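Local coordinates for protein RAP1B (Serratia marcescens, PDB 4AX2) that probably acts as a resistance (immunity) protein that protects the bacterium against a toxin of its own type VI secretion system, most likely an amidase, at residues His34-Glu39 and Asn65-Trp70; Asp87-Arg92 and Cys111-His116; Leu123-Gln126 and Pro132-Thr135. One frame throughout, in Å; residues are numbered along the deposited sequence. Where two conformers were deposited one is given.

Interaction 1 (His34-Glu39 and Asn65-Trp70); sequences HQVVKE and NAMREW
Val-36 and Met-67 join two consecutive helices of this all-helical fold, 33-49 and 55-67. The two segments run obliquely antiparallel. The CA atoms of the pair are 6.7 Å apart, the nearest CA pair of the two segments. Arg-68 and Glu-69 form a short 3-10 segment. Val-36 makes the contact with one branch. Its CG1 stands anti to the backbone N (chi1 -177°), which brings it to the base of Met-67. Val-36 CG1 lies 3.8 Å from Met-67 O and 4.0 Å from Met-67 CB. The two side chains meet at a slant.

Met-67 bends at chi2 (-63°) and carries its thioether along helix 33-49 to Glu-39. Met-67 CE rests 3.8 Å from Glu-39 CB, and SD is slightly farther from the same carbon. No hydrogen bond crosses between the segments. Glu-39 meets Met-67 with CB, while its carboxylate leads away to polar partners. Gln-35 NE2, one helical turn earlier, donates to Glu-39 OE2 over 2.7 Å in a fairly straight bond, with the oxygen in the plane of the amide. Tyr-115 OH is also bonded to OE2, and His-116 NE2 of the second subunit to OE1. Both oxygens of this buried acid thus have partners, which would be consistent with a charged carboxylate.

Ile-28 of helix 26-29 packs on Val-36 and Met-67. Leu-112 of the second subunit covers Met-67 and Glu-39. The arrangement is that of a helical hairpin with an apolar seam, here set beside a subunit interface.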
loop_
_atom_site.group_PDB
_atom_site.type_symbol
_atom_site.label_atom_id
_atom_site.label_comp_id
_atom_site.label_asym_id
_atom_site.label_seq_id
_atom_site.Cartn_x
_atom_site.Cartn_y
_atom_site.Cartn_z
ATOM N N HIS A 34 15.443 0.936 0.241
ATOM C CA HIS A 34 14.660 1.862 -0.568
ATOM C C HIS A 34 13.186 1.507 -0.520
ATOM O O HIS A 34 12.342 2.391 -0.463
ATOM C CB HIS A 34 15.175 1.972 -2.018
ATOM C CG HIS A 34 15.161 0.671 -2.806
ATOM N ND1 HIS A 34 14.073 0.239 -3.483
ATOM C CD2 HIS A 34 16.166 -0.253 -3.058
ATOM C CE1 HIS A 34 14.355 -0.911 -4.109
ATOM N NE2 HIS A 34 15.646 -1.210 -3.862
ATOM N N GLN A 35 12.869 0.214 -0.471
ATOM C CA GLN A 35 11.483 -0.211 -0.301
ATOM C C GLN A 35 10.887 0.180 1.045
ATOM O O GLN A 35 9.725 0.568 1.114
ATOM C CB GLN A 35 11.337 -1.715 -0.529
ATOM C CG GLN A 35 9.888 -2.182 -0.549
ATOM C CD GLN A 35 9.083 -1.625 -1.726
ATOM O OE1 GLN A 35 9.541 -1.647 -2.864
ATOM N NE2 GLN A 35 7.873 -1.130 -1.446
ATOM N N VAL A 36 11.677 0.099 2.119
ATOM C CA VAL A 36 11.194 0.514 3.438
ATOM C C VAL A 36 10.763 1.969 3.447
ATOM O O VAL A 36 9.759 2.314 4.067
ATOM C CB VAL A 36 12.236 0.293 4.541
ATOM C CG1 VAL A 36 11.658 0.680 5.908
ATOM C CG2 VAL A 36 12.718 -1.157 4.522
ATOM N N VAL A 37 11.508 2.820 2.751
ATOM C CA VAL A 37 11.153 4.221 2.625
ATOM C C VAL A 37 9.777 4.343 1.963
ATOM O O VAL A 37 8.968 5.174 2.370
ATOM C CB VAL A 37 12.196 4.996 1.812
ATOM C CG1 VAL A 37 11.713 6.420 1.573
ATOM C CG2 VAL A 37 13.566 4.975 2.516
ATOM N N LYS A 38 9.536 3.540 0.936
ATOM C CA LYS A 38 8.219 3.572 0.236
ATOM C C LYS A 38 7.087 3.127 1.156
ATOM O O LYS A 38 6.009 3.691 1.110
ATOM C CB LYS A 38 8.226 2.757 -1.052
ATOM C CG LYS A 38 9.249 3.248 -2.063
ATOM C CD LYS A 38 8.799 3.080 -3.509
ATOM C CE LYS A 38 8.627 1.622 -3.939
ATOM N NZ LYS A 38 7.997 1.461 -5.306
ATOM N N GLU A 39 7.346 2.128 2.010
ATOM C CA GLU A 39 6.351 1.695 2.990
ATOM C C GLU A 39 6.025 2.839 3.942
ATOM O O GLU A 39 4.860 3.036 4.311
ATOM C CB GLU A 39 6.830 0.504 3.820
ATOM C CG GLU A 39 7.317 -0.695 3.026
ATOM C CD GLU A 39 6.267 -1.280 2.108
ATOM O OE1 GLU A 39 5.335 -1.916 2.642
ATOM O OE2 GLU A 39 6.426 -1.172 0.877
ATOM N N ASN A 65 5.935 5.860 11.170
ATOM C CA ASN A 65 7.030 6.278 12.037
ATOM C C ASN A 65 7.910 5.105 12.464
ATOM O O ASN A 65 9.138 5.231 12.538
ATOM C CB ASN A 65 6.499 7.048 13.247
ATOM C CG ASN A 65 5.923 8.404 12.861
ATOM O OD1 ASN A 65 6.308 8.974 11.828
ATOM N ND2 ASN A 65 4.981 8.919 13.671
ATOM N N ALA A 66 7.273 3.973 12.720
ATOM C CA ALA A 66 7.965 2.773 13.178
ATOM C C ALA A 66 8.921 2.225 12.116
ATOM O O ALA A 66 9.895 1.549 12.457
ATOM C CB ALA A 66 6.944 1.699 13.600
ATOM N N MET A 67 8.662 2.523 10.846
ATOM C CA MET A 67 9.526 2.044 9.753
ATOM C C MET A 67 10.952 2.558 9.901
ATOM O O MET A 67 11.900 1.903 9.466
ATOM C CB MET A 67 9.023 2.478 8.360
ATOM C CG MET A 67 7.659 1.932 7.923
ATOM S SD MET A 67 7.710 0.143 7.804
ATOM C CE MET A 67 5.979 -0.226 7.427
ATOM N N ARG A 68 11.100 3.764 10.442
ATOM C CA ARG A 68 12.418 4.375 10.518
ATOM C C ARG A 68 13.400 3.545 11.361
ATOM O O ARG A 68 14.605 3.648 11.163
ATOM C CB ARG A 68 12.312 5.785 11.074
ATOM C CG ARG A 68 11.434 6.704 10.223
ATOM C CD ARG A 68 11.309 8.086 10.817
ATOM N NE ARG A 68 10.792 8.048 12.184
ATOM C CZ ARG A 68 10.053 9.000 12.737
ATOM N NH1 ARG A 68 9.726 10.085 12.049
ATOM N NH2 ARG A 68 9.646 8.870 13.988
ATOM N N GLU A 69 12.897 2.727 12.285
ATOM C CA GLU A 69 13.779 1.900 13.119
ATOM C C GLU A 69 14.539 0.866 12.268
ATOM O O GLU A 69 15.607 0.425 12.665
ATOM C CB GLU A 69 12.989 1.210 14.250
ATOM C CG GLU A 69 13.859 0.408 15.213
ATOM C CD GLU A 69 13.174 -0.014 16.514
ATOM O OE1 GLU A 69 11.934 0.074 16.611
ATOM O OE2 GLU A 69 13.890 -0.456 17.450
ATOM N N TRP A 70 14.017 0.522 11.089
ATOM C CA TRP A 70 14.532 -0.623 10.331
ATOM C C TRP A 70 15.311 -0.239 9.108
ATOM O O TRP A 70 15.551 -1.078 8.235
ATOM C CB TRP A 70 13.382 -1.583 9.999
ATOM C CG TRP A 70 12.559 -1.804 11.238
ATOM C CD1 TRP A 70 11.249 -1.392 11.489
ATOM C CD2 TRP A 70 13.026 -2.399 12.490
ATOM N NE1 TRP A 70 10.869 -1.739 12.761
ATOM C CE2 TRP A 70 11.903 -2.334 13.421
ATOM C CE3 TRP A 70 14.216 -2.983 12.906
ATOM C CZ2 TRP A 70 11.992 -2.839 14.706
ATOM C CZ3 TRP A 70 14.301 -3.484 14.214
ATOM C CH2 TRP A 70 13.214 -3.410 15.091
#

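Interaction 2 (Asp87-Arg92 and Cys111-His116); sequences DKYKSR and CLRLYH. With EDO (1,2-ethanediol), chain G; EDO (1,2-ethanediol), chain F.
The ring of Tyr-89 has Leu-114 CA over one face and a molecule of 1,2-ethanediol at its edge. The Leu-114 CA contact is a CH-pi interaction joining helix 75-89 to helix 107-116 of the all-helical fold. Leu-114 CA lies 4.0 Å from the centroid of the Tyr-89 ring, 27° off the normal. It is displaced toward the rim, so Leu-114 N comes within 3.5 Å of Tyr-89 CD2. The diol is modelled too close to Tyr-89 OH, and its placement is doubtful. The guanidinium of Arg-113 has a water at its edge, in plane. The ring of His-116 carries Tyr-115 CD2 over one face and a second ethanediol at its edge. Both diols probably come from the crystallisation liquor.

Leu-114 holds CG anti to its backbone N (chi1 167°), and CD1 then reaches Tyr-89 CD1 at 3.8 Å. Its CB sits equally close to Tyr-89 CB. The two side chains slant across each other. Arg-113 approaches the CD2-CE2 side obliquely, its CG 4.1 Å from Tyr-89 CE2. Arg-113 NH1 is hydrogen-bonded to Asn-110 OD1, and NH2 to Asn-94 OD1 and to Pro-24 O of the second subunit. On the same helix, Cys-111 is joined to Cys-45 of helix 33-49 by a disulfide.

No direct hydrogen bond joins the segments. The chain makes a type I turn from Tyr-89 to Arg-92, and the carbonyl that opens this turn is linked to Arg-113 through the water. The water donates to Tyr-89 O over 2.9 Å and accepts from Arg-113 NH1 over 2.7 Å.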
loop_
_atom_site.group_PDB
_atom_site.type_symbol
_atom_site.label_atom_id
_atom_site.label_comp_id
_atom_site.label_asym_id
_atom_site.label_seq_id
_atom_site.Cartn_x
_atom_site.Cartn_y
_atom_site.Cartn_z
ATOM N N ASP A 87 2.580 15.428 -0.420
ATOM C CA ASP A 87 1.701 16.551 -0.669
ATOM C C ASP A 87 1.437 16.769 -2.159
ATOM O O ASP A 87 0.387 17.268 -2.519
ATOM C CB ASP A 87 2.246 17.836 -0.017
ATOM C CG ASP A 87 2.131 17.816 1.494
ATOM O OD1 ASP A 87 1.366 16.969 2.011
ATOM O OD2 ASP A 87 2.798 18.654 2.167
ATOM N N LYS A 88 2.374 16.367 -3.009
ATOM C CA LYS A 88 2.203 16.489 -4.463
ATOM C C LYS A 88 1.266 15.411 -5.050
ATOM O O LYS A 88 0.802 15.558 -6.192
ATOM C CB LYS A 88 3.571 16.522 -5.156
ATOM C CG LYS A 88 4.373 17.772 -4.780
ATOM C CD LYS A 88 5.733 17.831 -5.474
ATOM C CE LYS A 88 6.585 18.992 -4.970
ATOM N NZ LYS A 88 8.001 18.870 -5.423
ATOM N N TYR A 89 0.951 14.372 -4.260
ATOM C CA TYR A 89 0.081 13.261 -4.706
ATOM C C TYR A 89 -1.288 13.176 -4.019
ATOM O O TYR A 89 -2.304 12.900 -4.670
ATOM C CB TYR A 89 0.828 11.930 -4.545
ATOM C CG TYR A 89 1.831 11.728 -5.646
ATOM C CD1 TYR A 89 3.058 12.359 -5.611
ATOM C CD2 TYR A 89 1.536 10.925 -6.742
ATOM C CE1 TYR A 89 3.975 12.213 -6.647
ATOM C CE2 TYR A 89 2.451 10.758 -7.778
ATOM C CZ TYR A 89 3.667 11.412 -7.729
ATOM O OH TYR A 89 4.597 11.270 -8.736
ATOM N N LYS A 90 -1.323 13.436 -2.713
ATOM C CA LYS A 90 -2.442 12.998 -1.873
ATOM C C LYS A 90 -3.790 13.662 -2.129
ATOM O O LYS A 90 -4.829 13.047 -1.845
ATOM C CB LYS A 90 -2.083 13.168 -0.394
ATOM C CG LYS A 90 -1.931 14.619 0.042
ATOM C CD LYS A 90 -1.704 14.679 1.555
ATOM C CE LYS A 90 -1.713 16.120 2.068
ATOM N NZ LYS A 90 -1.365 16.254 3.515
ATOM N N SER A 91 -3.769 14.891 -2.656
ATOM C CA SER A 91 -4.947 15.764 -2.765
ATOM C C SER A 91 -5.405 15.901 -4.185
ATOM O O SER A 91 -6.337 16.656 -4.466
ATOM C CB SER A 91 -4.633 17.183 -2.264
ATOM O OG SER A 91 -4.108 17.160 -0.968
ATOM N N ARG A 92 -4.774 15.160 -5.092
ATOM C CA ARG A 92 -5.138 15.268 -6.484
ATOM C C ARG A 92 -6.606 14.947 -6.670
ATOM O O ARG A 92 -7.192 14.106 -5.968
ATOM C CB ARG A 92 -4.264 14.394 -7.380
ATOM C CG ARG A 92 -2.788 14.768 -7.385
ATOM C CD ARG A 92 -2.498 16.222 -7.749
ATOM N NE ARG A 92 -2.838 16.528 -9.140
ATOM C CZ ARG A 92 -2.048 16.302 -10.194
ATOM N NH1 ARG A 92 -0.844 15.745 -10.044
ATOM N NH2 ARG A 92 -2.469 16.629 -11.413
ATOM N N CYS A 111 -2.602 7.778 -2.929
ATOM C CA CYS A 111 -1.517 7.177 -2.161
ATOM C C CYS A 111 -0.839 5.992 -2.886
ATOM O O CYS A 111 0.401 5.867 -2.873
ATOM C CB CYS A 111 -2.023 6.808 -0.753
ATOM S SG CYS A 111 -2.456 8.274 0.251
ATOM N N LEU A 112 -1.635 5.152 -3.553
ATOM C CA LEU A 112 -1.073 4.076 -4.362
ATOM C C LEU A 112 -0.256 4.644 -5.543
ATOM O O LEU A 112 0.810 4.120 -5.876
ATOM C CB LEU A 112 -2.174 3.134 -4.836
ATOM C CG LEU A 112 -2.916 2.373 -3.747
ATOM C CD1 LEU A 112 -4.045 1.575 -4.403
ATOM C CD2 LEU A 112 -1.958 1.430 -3.007
ATOM N N ARG A 113 -0.730 5.735 -6.147
ATOM C CA ARG A 113 -0.006 6.359 -7.274
ATOM C C ARG A 113 1.348 6.856 -6.789
ATOM O O ARG A 113 2.380 6.628 -7.414
ATOM C CB ARG A 113 -0.814 7.507 -7.886
ATOM C CG ARG A 113 -0.229 8.031 -9.185
ATOM C CD ARG A 113 -1.059 9.173 -9.796
ATOM N NE ARG A 113 -2.453 8.790 -10.025
ATOM C CZ ARG A 113 -3.505 9.192 -9.304
ATOM N NH1 ARG A 113 -3.369 10.029 -8.300
ATOM N NH2 ARG A 113 -4.725 8.730 -9.598
ATOM N N LEU A 114 1.333 7.562 -5.671
ATOM C CA LEU A 114 2.570 7.955 -4.977
ATOM C C LEU A 114 3.503 6.772 -4.779
ATOM O O LEU A 114 4.674 6.820 -5.155
ATOM C CB LEU A 114 2.239 8.535 -3.604
ATOM C CG LEU A 114 3.435 8.709 -2.639
ATOM C CD1 LEU A 114 4.333 9.819 -3.150
ATOM C CD2 LEU A 114 2.950 9.022 -1.242
ATOM N N TYR A 115 2.971 5.714 -4.181
ATOM C CA TYR A 115 3.762 4.544 -3.794
ATOM C C TYR A 115 4.488 3.927 -4.982
ATOM O O TYR A 115 5.582 3.425 -4.822
ATOM C CB TYR A 115 2.839 3.520 -3.129
ATOM C CG TYR A 115 3.470 2.231 -2.694
ATOM C CD1 TYR A 115 4.387 2.187 -1.649
ATOM C CD2 TYR A 115 3.096 1.033 -3.288
ATOM C CE1 TYR A 115 4.932 0.997 -1.219
ATOM C CE2 TYR A 115 3.633 -0.161 -2.873
ATOM C CZ TYR A 115 4.561 -0.174 -1.835
ATOM O OH TYR A 115 5.087 -1.373 -1.430
ATOM N N HIS A 116 3.850 3.917 -6.148
ATOM C CA HIS A 116 4.465 3.371 -7.377
ATOM C C HIS A 116 5.185 4.382 -8.256
ATOM O O HIS A 116 5.688 4.025 -9.336
ATOM C CB HIS A 116 3.394 2.646 -8.193
ATOM C CG HIS A 116 2.764 1.473 -7.465
ATOM N ND1 HIS A 116 3.443 0.345 -7.183
ATOM C CD2 HIS A 116 1.474 1.295 -6.952
ATOM C CE1 HIS A 116 2.629 -0.520 -6.522
ATOM N NE2 HIS A 116 1.427 0.065 -6.392
HETATM C C1 EDO G . 2.798 9.797 -11.071
HETATM O O1 EDO G . 3.917 10.637 -10.859
HETATM C C2 EDO G . 3.285 8.398 -11.275
HETATM O O2 EDO G . 2.263 7.655 -11.915
HETATM C C1 EDO F . 6.367 -2.395 -7.365
HETATM O O1 EDO F . 5.131 -2.424 -6.661
HETATM C C2 EDO F . 7.041 -1.061 -7.084
HETATM O O2 EDO F . 6.186 0.009 -7.499
HETATM O O HOH W 1 -1.513 11.586 -7.087
#

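Interaction 3 (Leu123-Gln126 and Pro132-Thr135); sequences LSRQ and PDRT. With EDO (1,2-ethanediol), chain E; EDO (1,2-ethanediol), chain D.
Asp-133 OD1 is met by Arg-125 NH1 in a salt bridge of 3.3 Å and by a water that donates to it over 3.1 Å. The same water lies beside NH1, but that distance is too short to be trusted. The other carboxylate oxygen, Asp-133 OD2, accepts a hydrogen bond of 2.8 Å from O1 of a 1,2-ethanediol. That O1 also takes a weak, bent bond from Arg-125 NH1. The guanidinium and carboxylate planes stand 84° apart, so the two groups do not pair side by side. One nitrogen faces one oxygen.

Arg-125 runs extended from CG to NE, which carries its charge beyond Pro-132 to Asp-133. Nearer the backbone, the proline ring packs on the stem and carbonyl of Arg-125. Pro-132 CG lies 4.1 Å from Arg-125 CB, and the two side chains cross at about a right angle. Pro-132 CB is 3.9 Å from Arg-125 O.

The contact closes the loop that follows helix 118-126 back onto that helix. The loop ends at Thr-135, the N-cap of helix 136-140, whose OG1 bonds to Gln-138 N. His-34 packs on Arg-125 and Asp-133 from helix 33-49.

The ethanediol probably comes from the crystallisation liquor. A long single-point ion pair at the surface, shared with water and diol, suggests a weak electrostatic link. The proline against the helix adds direct van der Waals contact.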
loop_
_atom_site.group_PDB
_atom_site.type_symbol
_atom_site.label_atom_id
_atom_site.label_comp_id
_atom_site.label_asym_id
_atom_site.label_seq_id
_atom_site.Cartn_x
_atom_site.Cartn_y
_atom_site.Cartn_z
ATOM N N LEU A 123 13.572 9.135 -4.934
ATOM C CA LEU A 123 13.788 9.706 -3.584
ATOM C C LEU A 123 14.116 8.641 -2.549
ATOM O O LEU A 123 14.960 8.868 -1.689
ATOM C CB LEU A 123 12.597 10.548 -3.132
ATOM C CG LEU A 123 12.657 11.251 -1.765
ATOM C CD1 LEU A 123 13.778 12.298 -1.731
ATOM C CD2 LEU A 123 11.313 11.896 -1.477
ATOM N N SER A 124 13.472 7.477 -2.653
ATOM C CA SER A 124 13.648 6.368 -1.712
ATOM C C SER A 124 15.098 5.855 -1.632
ATOM O O SER A 124 15.535 5.328 -0.596
ATOM C CB SER A 124 12.703 5.202 -2.062
ATOM O OG SER A 124 13.109 4.472 -3.207
ATOM N N ARG A 125 15.826 6.008 -2.730
ATOM C CA ARG A 125 17.222 5.616 -2.797
ATOM C C ARG A 125 18.118 6.712 -2.231
ATOM O O ARG A 125 19.103 6.414 -1.560
ATOM C CB ARG A 125 17.602 5.296 -4.238
ATOM C CG ARG A 125 16.910 4.035 -4.725
ATOM C CD ARG A 125 16.908 3.916 -6.238
ATOM N NE ARG A 125 15.968 2.875 -6.637
ATOM C CZ ARG A 125 16.215 1.567 -6.636
ATOM N NH1 ARG A 125 17.409 1.093 -6.276
ATOM N NH2 ARG A 125 15.252 0.722 -7.012
ATOM N N GLN A 126 17.736 7.968 -2.453
ATOM C CA GLN A 126 18.522 9.121 -1.990
ATOM C C GLN A 126 18.554 9.279 -0.469
ATOM O O GLN A 126 19.541 9.778 0.077
ATOM C CB GLN A 126 17.973 10.410 -2.611
ATOM C CG GLN A 126 18.052 10.428 -4.128
ATOM C CD GLN A 126 17.448 11.675 -4.734
ATOM O OE1 GLN A 126 16.446 12.193 -4.239
ATOM N NE2 GLN A 126 18.048 12.158 -5.825
ATOM N N PRO A 132 21.453 1.595 -0.925
ATOM C CA PRO A 132 20.034 1.472 -0.609
ATOM C C PRO A 132 19.424 0.101 -0.918
ATOM O O PRO A 132 18.255 -0.114 -0.598
ATOM C CB PRO A 132 19.388 2.548 -1.489
ATOM C CG PRO A 132 20.287 2.650 -2.662
ATOM C CD PRO A 132 21.679 2.446 -2.110
ATOM N N ASP A 133 20.184 -0.797 -1.544
ATOM C CA ASP A 133 19.703 -2.156 -1.830
ATOM C C ASP A 133 19.982 -3.171 -0.700
ATOM O O ASP A 133 19.546 -4.322 -0.781
ATOM C CB ASP A 133 20.304 -2.702 -3.128
ATOM C CG ASP A 133 19.887 -1.911 -4.369
ATOM O OD1 ASP A 133 19.057 -0.989 -4.259
ATOM O OD2 ASP A 133 20.440 -2.213 -5.461
ATOM N N ARG A 134 20.711 -2.775 0.337
ATOM C CA ARG A 134 20.932 -3.684 1.465
ATOM C C ARG A 134 19.662 -3.757 2.305
ATOM O O ARG A 134 18.752 -2.919 2.149
ATOM C CB ARG A 134 22.149 -3.254 2.278
ATOM C CG ARG A 134 23.439 -3.564 1.517
ATOM C CD ARG A 134 24.690 -3.133 2.246
ATOM N NE ARG A 134 24.920 -3.875 3.477
ATOM C CZ ARG A 134 25.570 -5.031 3.576
ATOM N NH1 ARG A 134 26.078 -5.639 2.502
ATOM N NH2 ARG A 134 25.709 -5.589 4.767
ATOM N N THR A 135 19.592 -4.767 3.169
ATOM C CA THR A 135 18.436 -4.974 4.031
ATOM C C THR A 135 18.832 -4.887 5.488
ATOM O O THR A 135 20.014 -5.016 5.833
ATOM C CB THR A 135 17.812 -6.359 3.783
ATOM O OG1 THR A 135 18.648 -7.372 4.354
ATOM C CG2 THR A 135 17.619 -6.620 2.281
HETATM C C1 EDO E . 18.148 -1.747 -8.564
HETATM O O1 EDO E . 19.073 -1.093 -7.695
HETATM C C2 EDO E . 17.640 -3.004 -7.866
HETATM O O2 EDO E . 16.353 -2.727 -7.324
HETATM C C1 EDO D . 27.473 -2.496 -0.781
HETATM O O1 EDO D . 27.947 -1.764 0.369
HETATM C C2 EDO D . 27.623 -3.993 -0.540
HETATM O O2 EDO D . 26.349 -4.634 -0.640
HETATM O O HOH W 2 19.756 1.575 -5.797
#

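Overall arrangement
Interactions 1 and 3 adjoin, their centres about 10 Å apart, and His-34 is the link. His-34 N and Pro-132 O are 3.1 Å apart, probably hydrogen-bonded, which ties the start of helix 33-49 to the 132-135 loop. Interactions 1 and 2 lie about 17 Å apart between centres, yet they touch through Tyr-115. Glu-39 OE2 stands 2.7 Å from Tyr-115 OH, a probable hydrogen bond. Interactions 1 and 2 both reach the second subunit; no other chain of the assembly touches interaction 3. Interactions 2 and 3 do not touch, with nearest atoms about 7 Å apart. Helix 33-49 thus connects all three regions of the fold.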